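Side-chain contacts in DNA polymerase (Bacillus phage phi29, PDB 2PY5), which copies the viral genome by protein-primed, strand-displacing DNA synthesis with high processivity and fidelity, and proofreads with a 3'-5' exonuclease activity: residues K539-E544 and V548-K553; G28-N31 and E37-I40; K220-A225 and V425-G430. The protein carries 2 engineered substitutions. All blocks are in the same frame, centred on the assembly; numbering follows the deposited sequence.

Contact 1 of 3, residues K539-E544 and V548-K553; sequences KEVTFE and VGFSRK
In the C-terminal polymerization region, the connection that follows helix 535-538 folds back on the start of strand 551-561, and E540 and V541 meet R552 and F550 there. A salt bridge closes the partly exposed side of the contact: R552 NE donates to E540 OE1 over 3.2 Å, almost straight at 176°. The carboxylate oxygen lies in the guanidinium plane, at its edge, but is itself met from above the carboxylate plane, because the two flat groups stand 76° apart. E540 reaches it with a bent chain, CG anti to the carbonyl carbon (chi1 -49°) and a second turn at chi2; its CB lies 3.7 Å from R552 NE. R552 bends at chi2 as well, and its NH1 returns to S551 O at 2.8 Å, so two bonds fix the rotation of the guanidinium. One face of that group covers the CE1 side of the F550 ring, off-centre. The F550 ring meets the other segment through CZ, 3.8 Å from V541 CG2 and 4.0 Å from E540 CB, the latter near the ring plane. Thus an apolar pair lies inward of the charged one. V541 continues inward onto I501 of strand 499-509 and onto F526 and V528 of strand 523-530, whereas the backbones of R552 and F550 bond to F572 of strand 564-573 and to I574 just after it, near the C-terminal end of the chain.

Contact 2 of 3, residues G28-N31 and E37-I40; sequences GYMN and EYKI
Y29 lays one face of its ring over K39, with K39 CB 3.9 Å from the ring centroid in a CH-pi contact; the nearest ring atom, CZ, is 3.5 Å from that carbon. The phenol gets there because CG of Y29 sits between its own backbone N and carbonyl carbon (chi1 67°), which folds the ring across the neighbouring strand, while W50 stacks on it from outside the pair. Beyond the ring, Y29 OH shares a water with E37: the water donates to E37 OE2 over 2.8 Å and lies 3.2 Å from the hydroxyl. E37 stretches out to this point, CG anti to N (chi1 -177°), and its carboxylate is held further by Y9 OH on OE2 and by a salt bridge from K7 to OE1. These residues belong to a beta hairpin of strands 24-31 and 38-41, in which 38-41 is the outermost strand at one end of the mixed exonuclease sheet. Y29 and K39 form an antiparallel hydrogen-bonded pair, Y29 N to K39 O at 2.9 Å and K39 N to Y29 O at 3.0 Å. Nearer the turn, N31 N gives a nearly linear bond (174°) to E37 O. On the other face of the sheet M30 CE rests 3.9 Å from Y38 CB, under helix 160-182; there the Y38 hydroxyl bonds Y163 OH, and M30 packs on I170. G28, whose backbone pairs with the engineered A12 on strand 8-15, brings its CA to 3.9 Å from I40 CG1.

Contact 3 of 3, residues K220-A225 and V425-G430; sequences KEVRYA and VYTPMG. With nucleotides of chain C.
R223 NH1 is gripped by two acceptors, OP1 of the chain C nucleotide DT6 (3.2 Å, 172°, the oxygen in the guanidinium plane at its edge) and A394 O, while T427 lies across the arginine side chain at about a right angle. NH2 makes a salt bridge with D219, which in turn accepts a bond from T427 OG1; this shared carboxylate ties the arginine and the threonine together, although NH2 and OG1 are merely close to each other. The arginine chain runs out with CG anti to N, bringing CD to 3.2 Å from OP1, and bends at chi3 (-53°), which turns the guanidinium back to T427. T427 CG2 sits over one guanidinium face, 4.0 Å above the plane and off-centre. The same methyl is 3.8 Å from V222 CG1, the branch that does the apolar packing: CG1 also approaches P428 N at 3.5 Å and the proline ring at CG, 3.8 Å away. A DNA phosphate is thus held by a residue of the 192-229 region, itself braced against the start of a polymerization-region helix. The C-terminal part of helix 216-223 packs here against the first turn of helix 427-447, V222 reaching on to V431 one turn later, while L351 and F353 of strand 340-356 back V222 and P428 respectively.

The three contacts are far apart, with centres 40 to 44 Å from one another and no nearest atoms closer than about 28 Å. Contact 2 comes first along the chain, in the edge hairpin of the mixed sheet of the exonuclease region. Contact 3 follows, spanning some 200 residues. Contact 1 closes last, near the C-terminus, within the polymerization region. Contact 3 lies on the opposite side of the chain's centre from both others. Contacts 1 and 2 each join neighbouring pieces of chain within one region, whereas contact 3 ties the 192-229 region, which takes part in DNA binding and in coordinating synthesis with degradation, to the polymerization region, and its R223 bonds the DNA directly.

Contact 1 of 3, residues K539-E544 and V548-K553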
loop_
_atom_site.group_PDB
_atom_site.type_symbol
_atom_site.label_atom_id
_atom_site.label_comp_id
_atom_site.label_asym_id
_atom_site.label_seq_id
_atom_site.Cartn_x
_atom_site.Cartn_y
_atom_site.Cartn_z
ATOM N N LYS F 539 17.039 3.936 -14.248
ATOM C CA LYS F 539 17.693 4.017 -15.556
ATOM C C LYS F 539 19.219 4.212 -15.473
ATOM O O LYS F 539 19.948 3.809 -16.375
ATOM C CB LYS F 539 17.084 5.150 -16.394
ATOM C CG LYS F 539 17.626 5.193 -17.813
ATOM C CD LYS F 539 16.923 6.176 -18.713
ATOM C CE LYS F 539 17.385 5.964 -20.149
ATOM N NZ LYS F 539 16.947 7.048 -21.066
ATOM N N GLU F 540 19.686 4.817 -14.386
ATOM C CA GLU F 540 21.113 5.121 -14.210
ATOM C C GLU F 540 21.913 3.916 -13.724
ATOM O O GLU F 540 23.145 3.889 -13.831
ATOM C CB GLU F 540 21.291 6.257 -13.190
ATOM C CG GLU F 540 20.416 7.501 -13.412
ATOM C CD GLU F 540 21.064 8.545 -14.301
ATOM O OE1 GLU F 540 22.305 8.628 -14.333
ATOM O OE2 GLU F 540 20.322 9.302 -14.957
ATOM N N VAL F 541 21.215 2.912 -13.183
ATOM C CA VAL F 541 21.861 1.793 -12.514
ATOM C C VAL F 541 22.431 0.759 -13.507
ATOM O O VAL F 541 21.803 0.429 -14.520
ATOM C CB VAL F 541 20.876 1.087 -11.544
ATOM C CG1 VAL F 541 21.497 -0.157 -10.945
ATOM C CG2 VAL F 541 20.400 2.058 -10.441
ATOM N N THR F 542 23.626 0.261 -13.199
ATOM C CA THR F 542 24.247 -0.853 -13.908
ATOM C C THR F 542 24.880 -1.779 -12.881
ATOM O O THR F 542 25.068 -1.400 -11.728
ATOM C CB THR F 542 25.372 -0.361 -14.850
ATOM O OG1 THR F 542 26.453 0.168 -14.065
ATOM C CG2 THR F 542 24.868 0.705 -15.774
ATOM N N PHE F 543 25.238 -2.991 -13.282
ATOM C CA PHE F 543 25.959 -3.886 -12.378
ATOM C C PHE F 543 27.257 -3.257 -11.889
ATOM O O PHE F 543 27.663 -3.481 -10.751
ATOM C CB PHE F 543 26.235 -5.252 -13.019
ATOM C CG PHE F 543 25.248 -6.310 -12.623
ATOM C CD1 PHE F 543 24.049 -6.443 -13.297
ATOM C CD2 PHE F 543 25.513 -7.163 -11.556
ATOM C CE1 PHE F 543 23.123 -7.417 -12.920
ATOM C CE2 PHE F 543 24.600 -8.145 -11.181
ATOM C CZ PHE F 543 23.404 -8.272 -11.864
ATOM N N GLU F 544 27.889 -2.461 -12.740
ATOM C CA GLU F 544 29.157 -1.819 -12.385
ATOM C C GLU F 544 29.005 -0.748 -11.296
ATOM O O GLU F 544 29.838 -0.681 -10.383
ATOM C CB GLU F 544 29.825 -1.216 -13.628
ATOM N N VAL F 548 26.710 0.420 -2.444
ATOM C CA VAL F 548 26.455 1.339 -1.364
ATOM C C VAL F 548 27.247 2.607 -1.685
ATOM O O VAL F 548 28.431 2.523 -2.052
ATOM C CB VAL F 548 26.870 0.734 -0.003
ATOM C CG1 VAL F 548 26.705 1.744 1.108
ATOM C CG2 VAL F 548 26.059 -0.532 0.284
ATOM N N GLY F 549 26.560 3.744 -1.639
ATOM C CA GLY F 549 27.146 5.056 -1.950
ATOM C C GLY F 549 26.657 5.618 -3.278
ATOM O O GLY F 549 26.820 6.806 -3.546
ATOM N N PHE F 550 26.065 4.766 -4.112
ATOM C CA PHE F 550 25.424 5.217 -5.344
ATOM C C PHE F 550 24.465 6.345 -5.000
ATOM O O PHE F 550 23.619 6.186 -4.116
ATOM C CB PHE F 550 24.667 4.049 -6.010
ATOM C CG PHE F 550 23.832 4.447 -7.211
ATOM C CD1 PHE F 550 24.297 4.215 -8.503
ATOM C CD2 PHE F 550 22.566 5.012 -7.048
ATOM C CE1 PHE F 550 23.523 4.570 -9.609
ATOM C CE2 PHE F 550 21.794 5.372 -8.143
ATOM C CZ PHE F 550 22.278 5.143 -9.428
ATOM N N SER F 551 24.591 7.481 -5.692
ATOM C CA SER F 551 23.795 8.669 -5.377
ATOM C C SER F 551 23.395 9.450 -6.627
ATOM O O SER F 551 24.193 9.598 -7.549
ATOM C CB SER F 551 24.574 9.592 -4.425
ATOM O OG SER F 551 23.784 10.687 -3.993
ATOM N N ARG F 552 22.159 9.948 -6.641
ATOM C CA ARG F 552 21.666 10.816 -7.707
ATOM C C ARG F 552 20.753 11.878 -7.100
ATOM O O ARG F 552 19.925 11.572 -6.241
ATOM C CB ARG F 552 20.893 10.017 -8.766
ATOM C CG ARG F 552 21.719 9.010 -9.563
ATOM C CD ARG F 552 22.743 9.692 -10.467
ATOM N NE ARG F 552 23.411 8.738 -11.351
ATOM C CZ ARG F 552 24.437 7.962 -11.008
ATOM N NH1 ARG F 552 24.938 8.001 -9.782
ATOM N NH2 ARG F 552 24.964 7.130 -11.898
ATOM N N LYS F 553 20.898 13.122 -7.544
ATOM C CA LYS F 553 20.048 14.205 -7.051
ATOM C C LYS F 553 18.823 14.336 -7.943
ATOM O O LYS F 553 18.645 15.325 -8.659
ATOM C CB LYS F 553 20.824 15.517 -6.984
ATOM C CG LYS F 553 20.118 16.573 -6.187
ATOM C CD LYS F 553 20.953 17.834 -6.089
ATOM C CE LYS F 553 20.184 18.948 -5.417
ATOM N NZ LYS F 553 19.442 18.463 -4.217
#

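Contact 2 of 3, residues G28-N31 and E37-I40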
loop_
_atom_site.group_PDB
_atom_site.type_symbol
_atom_site.label_atom_id
_atom_site.label_comp_id
_atom_site.label_asym_id
_atom_site.label_seq_id
_atom_site.Cartn_x
_atom_site.Cartn_y
_atom_site.Cartn_z
ATOM N N GLY F 28 -7.866 20.682 -15.502
ATOM C CA GLY F 28 -8.799 19.968 -16.352
ATOM C C GLY F 28 -9.833 19.323 -15.463
ATOM O O GLY F 28 -9.512 18.867 -14.357
ATOM N N TYR F 29 -11.076 19.304 -15.936
ATOM C CA TYR F 29 -12.124 18.445 -15.368
ATOM C C TYR F 29 -12.876 17.709 -16.452
ATOM O O TYR F 29 -13.007 18.202 -17.547
ATOM C CB TYR F 29 -13.093 19.221 -14.455
ATOM C CG TYR F 29 -13.979 20.255 -15.119
ATOM C CD1 TYR F 29 -15.100 19.873 -15.883
ATOM C CD2 TYR F 29 -13.730 21.610 -14.958
ATOM C CE1 TYR F 29 -15.926 20.817 -16.482
ATOM C CE2 TYR F 29 -14.554 22.561 -15.551
ATOM C CZ TYR F 29 -15.661 22.151 -16.306
ATOM O OH TYR F 29 -16.486 23.078 -16.909
ATOM N N MET F 30 -13.353 16.507 -16.127
ATOM C CA MET F 30 -14.082 15.672 -17.077
ATOM C C MET F 30 -15.141 14.875 -16.312
ATOM O O MET F 30 -14.828 14.219 -15.333
ATOM C CB MET F 30 -13.130 14.718 -17.815
ATOM C CG MET F 30 -13.841 13.774 -18.773
ATOM S SD MET F 30 -12.753 12.783 -19.810
ATOM C CE MET F 30 -12.257 13.977 -21.037
ATOM N N ASN F 31 -16.389 14.940 -16.800
ATOM C CA ASN F 31 -17.528 14.218 -16.221
ATOM C C ASN F 31 -17.277 12.714 -16.410
ATOM O O ASN F 31 -17.128 12.244 -17.529
ATOM C CB ASN F 31 -18.787 14.699 -16.941
ATOM C CG ASN F 31 -20.085 14.174 -16.349
ATOM O OD1 ASN F 31 -21.131 14.830 -16.463
ATOM N ND2 ASN F 31 -20.048 13.015 -15.769
ATOM N N GLU F 37 -18.174 15.838 -21.685
ATOM C CA GLU F 37 -18.262 17.088 -20.924
ATOM C C GLU F 37 -16.960 17.307 -20.165
ATOM O O GLU F 37 -16.682 16.626 -19.164
ATOM C CB GLU F 37 -19.413 17.050 -19.915
ATOM C CG GLU F 37 -19.581 18.363 -19.159
ATOM C CD GLU F 37 -20.368 18.238 -17.880
ATOM O OE1 GLU F 37 -21.197 17.303 -17.760
ATOM O OE2 GLU F 37 -20.167 19.098 -16.995
ATOM N N TYR F 38 -16.163 18.253 -20.646
ATOM C CA TYR F 38 -14.865 18.496 -20.058
ATOM C C TYR F 38 -14.404 19.917 -20.352
ATOM O O TYR F 38 -14.898 20.561 -21.269
ATOM C CB TYR F 38 -13.850 17.460 -20.570
ATOM C CG TYR F 38 -13.255 17.805 -21.908
ATOM C CD1 TYR F 38 -12.026 18.441 -21.984
ATOM C CD2 TYR F 38 -13.921 17.524 -23.079
ATOM C CE1 TYR F 38 -11.471 18.776 -23.172
ATOM C CE2 TYR F 38 -13.370 17.861 -24.298
ATOM C CZ TYR F 38 -12.141 18.496 -24.333
ATOM O OH TYR F 38 -11.569 18.844 -25.537
ATOM N N LYS F 39 -13.463 20.392 -19.548
ATOM C CA LYS F 39 -12.879 21.697 -19.775
ATOM C C LYS F 39 -11.451 21.738 -19.255
ATOM O O LYS F 39 -11.146 21.201 -18.187
ATOM C CB LYS F 39 -13.715 22.785 -19.104
ATOM C CG LYS F 39 -13.203 24.199 -19.448
ATOM C CD LYS F 39 -14.216 25.305 -19.212
ATOM C CE LYS F 39 -13.597 26.693 -19.490
ATOM N NZ LYS F 39 -13.388 26.982 -20.951
ATOM N N ILE F 40 -10.581 22.352 -20.045
ATOM C CA ILE F 40 -9.207 22.626 -19.645
ATOM C C ILE F 40 -8.961 24.128 -19.742
ATOM O O ILE F 40 -9.326 24.763 -20.737
ATOM C CB ILE F 40 -8.222 21.839 -20.531
ATOM C CG1 ILE F 40 -8.358 20.339 -20.239
ATOM C CG2 ILE F 40 -6.778 22.307 -20.315
ATOM C CD1 ILE F 40 -7.801 19.454 -21.315
HETATM O O HOH W 1 -19.372 21.719 -17.300
#

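Contact 3 of 3, residues K220-A225 and V425-G430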
loop_
_atom_site.group_PDB
_atom_site.type_symbol
_atom_site.label_atom_id
_atom_site.label_comp_id
_atom_site.label_asym_id
_atom_site.label_seq_id
_atom_site.Cartn_x
_atom_site.Cartn_y
_atom_site.Cartn_z
ATOM N N LYS F 220 -5.890 -2.228 21.685
ATOM C CA LYS F 220 -4.526 -1.738 21.800
ATOM C C LYS F 220 -3.540 -2.888 22.100
ATOM O O LYS F 220 -2.483 -2.959 21.500
ATOM C CB LYS F 220 -4.439 -0.650 22.877
ATOM C CG LYS F 220 -3.069 -0.026 23.028
ATOM C CD LYS F 220 -3.115 1.243 23.909
ATOM N N GLU F 221 -3.916 -3.786 23.010
ATOM C CA GLU F 221 -3.079 -4.968 23.303
ATOM C C GLU F 221 -2.915 -5.875 22.093
ATOM O O GLU F 221 -1.811 -6.308 21.765
ATOM C CB GLU F 221 -3.637 -5.772 24.490
ATOM C CG GLU F 221 -3.620 -5.015 25.799
ATOM C CD GLU F 221 -3.957 -5.877 27.005
ATOM O OE1 GLU F 221 -3.778 -5.377 28.139
ATOM O OE2 GLU F 221 -4.355 -7.055 26.832
ATOM N N VAL F 222 -4.025 -6.158 21.413
ATOM C CA VAL F 222 -3.971 -6.973 20.208
ATOM C C VAL F 222 -3.012 -6.328 19.187
ATOM O O VAL F 222 -2.216 -7.003 18.557
ATOM C CB VAL F 222 -5.379 -7.181 19.592
ATOM C CG1 VAL F 222 -5.310 -7.958 18.270
ATOM C CG2 VAL F 222 -6.291 -7.932 20.594
ATOM N N ARG F 223 -3.105 -5.001 19.050
ATOM C CA ARG F 223 -2.373 -4.272 18.037
ATOM C C ARG F 223 -0.859 -4.336 18.248
ATOM O O ARG F 223 -0.092 -4.274 17.290
ATOM C CB ARG F 223 -2.865 -2.827 17.995
ATOM C CG ARG F 223 -2.189 -1.902 16.960
ATOM C CD ARG F 223 -2.857 -0.521 16.908
ATOM N NE ARG F 223 -4.283 -0.716 16.712
ATOM C CZ ARG F 223 -4.838 -1.073 15.570
ATOM N NH1 ARG F 223 -4.128 -1.113 14.443
ATOM N NH2 ARG F 223 -6.138 -1.325 15.551
ATOM N N TYR F 224 -0.430 -4.500 19.498
ATOM C CA TYR F 224 1.001 -4.678 19.754
ATOM C C TYR F 224 1.573 -5.880 18.999
ATOM O O TYR F 224 2.772 -5.931 18.744
ATOM C CB TYR F 224 1.311 -4.845 21.241
ATOM C CG TYR F 224 0.986 -3.685 22.152
ATOM C CD1 TYR F 224 0.365 -3.899 23.362
ATOM C CD2 TYR F 224 1.299 -2.380 21.794
ATOM C CE1 TYR F 224 0.063 -2.859 24.212
ATOM C CE2 TYR F 224 0.996 -1.321 22.648
ATOM C CZ TYR F 224 0.374 -1.570 23.842
ATOM O OH TYR F 224 0.069 -0.521 24.722
ATOM N N ALA F 225 0.710 -6.858 18.694
ATOM C CA ALA F 225 1.112 -8.057 18.006
ATOM C C ALA F 225 0.981 -7.962 16.483
ATOM O O ALA F 225 1.252 -8.958 15.785
ATOM C CB ALA F 225 0.273 -9.271 18.539
ATOM N N VAL F 425 -12.471 -2.784 13.928
ATOM C CA VAL F 425 -13.072 -3.746 13.030
ATOM C C VAL F 425 -12.852 -5.096 13.728
ATOM O O VAL F 425 -13.696 -5.500 14.533
ATOM C CB VAL F 425 -12.498 -3.657 11.590
ATOM C CG1 VAL F 425 -13.147 -4.696 10.711
ATOM C CG2 VAL F 425 -12.682 -2.225 10.992
ATOM N N TYR F 426 -11.741 -5.774 13.469
ATOM C CA TYR F 426 -11.402 -7.002 14.242
ATOM C C TYR F 426 -9.925 -7.287 14.099
ATOM O O TYR F 426 -9.467 -8.085 13.290
ATOM C CB TYR F 426 -12.289 -8.204 13.848
ATOM C CG TYR F 426 -12.165 -9.330 14.851
ATOM C CD1 TYR F 426 -12.800 -9.253 16.098
ATOM C CD2 TYR F 426 -11.399 -10.452 14.590
ATOM C CE1 TYR F 426 -12.659 -10.283 17.037
ATOM C CE2 TYR F 426 -11.257 -11.463 15.540
ATOM C CZ TYR F 426 -11.884 -11.352 16.758
ATOM O OH TYR F 426 -11.733 -12.367 17.699
ATOM N N THR F 427 -9.160 -6.555 14.893
ATOM C CA THR F 427 -7.704 -6.546 14.774
ATOM C C THR F 427 -7.051 -7.937 14.931
ATOM O O THR F 427 -6.057 -8.204 14.254
ATOM C CB THR F 427 -7.100 -5.500 15.728
ATOM O OG1 THR F 427 -7.747 -4.233 15.491
ATOM C CG2 THR F 427 -5.580 -5.347 15.518
ATOM N N PRO F 428 -7.608 -8.843 15.777
ATOM C CA PRO F 428 -6.957 -10.161 15.849
ATOM C C PRO F 428 -6.834 -10.845 14.470
ATOM O O PRO F 428 -5.900 -11.574 14.223
ATOM C CB PRO F 428 -7.899 -10.956 16.755
ATOM C CG PRO F 428 -8.517 -9.916 17.612
ATOM C CD PRO F 428 -8.736 -8.754 16.726
ATOM N N MET F 429 -7.826 -10.633 13.594
ATOM C CA MET F 429 -7.784 -11.260 12.286
ATOM C C MET F 429 -6.592 -10.768 11.483
ATOM O O MET F 429 -5.903 -11.554 10.822
ATOM C CB MET F 429 -9.106 -11.015 11.539
ATOM C CG MET F 429 -9.268 -11.679 10.217
ATOM S SD MET F 429 -9.136 -13.465 10.300
ATOM C CE MET F 429 -10.758 -14.090 10.683
ATOM N N GLY F 430 -6.321 -9.463 11.539
ATOM C CA GLY F 430 -5.135 -8.926 10.871
ATOM C C GLY F 430 -3.849 -9.500 11.448
ATOM O O GLY F 430 -2.927 -9.888 10.717
ATOM P P DT C 6 -1.128 0.860 13.161
ATOM O OP1 DT C 6 -1.046 -0.117 14.260
ATOM O OP2 DT C 6 -2.186 1.909 13.104
ATOM O "O5'" DT C 6 0.270 1.638 13.048
ATOM C "C5'" DT C 6 1.503 0.966 13.219
ATOM C "C4'" DT C 6 2.618 1.988 13.160
ATOM O "O4'" DT C 6 2.725 2.429 11.783
ATOM C "C3'" DT C 6 2.392 3.244 14.012
ATOM O "O3'" DT C 6 3.591 3.661 14.686
ATOM C "C2'" DT C 6 1.922 4.280 12.996
ATOM C "C1'" DT C 6 2.656 3.840 11.732
ATOM N N1 DT C 6 2.019 4.250 10.420
ATOM C C2 DT C 6 2.830 4.782 9.434
ATOM O O2 DT C 6 4.035 4.937 9.575
ATOM N N3 DT C 6 2.171 5.124 8.272
ATOM C C4 DT C 6 0.818 5.000 7.998
ATOM O O4 DT C 6 0.337 5.344 6.921
ATOM C C5 DT C 6 0.026 4.435 9.070
ATOM C C7 DT C 6 -1.454 4.246 8.908
ATOM C C6 DT C 6 0.653 4.092 10.210
#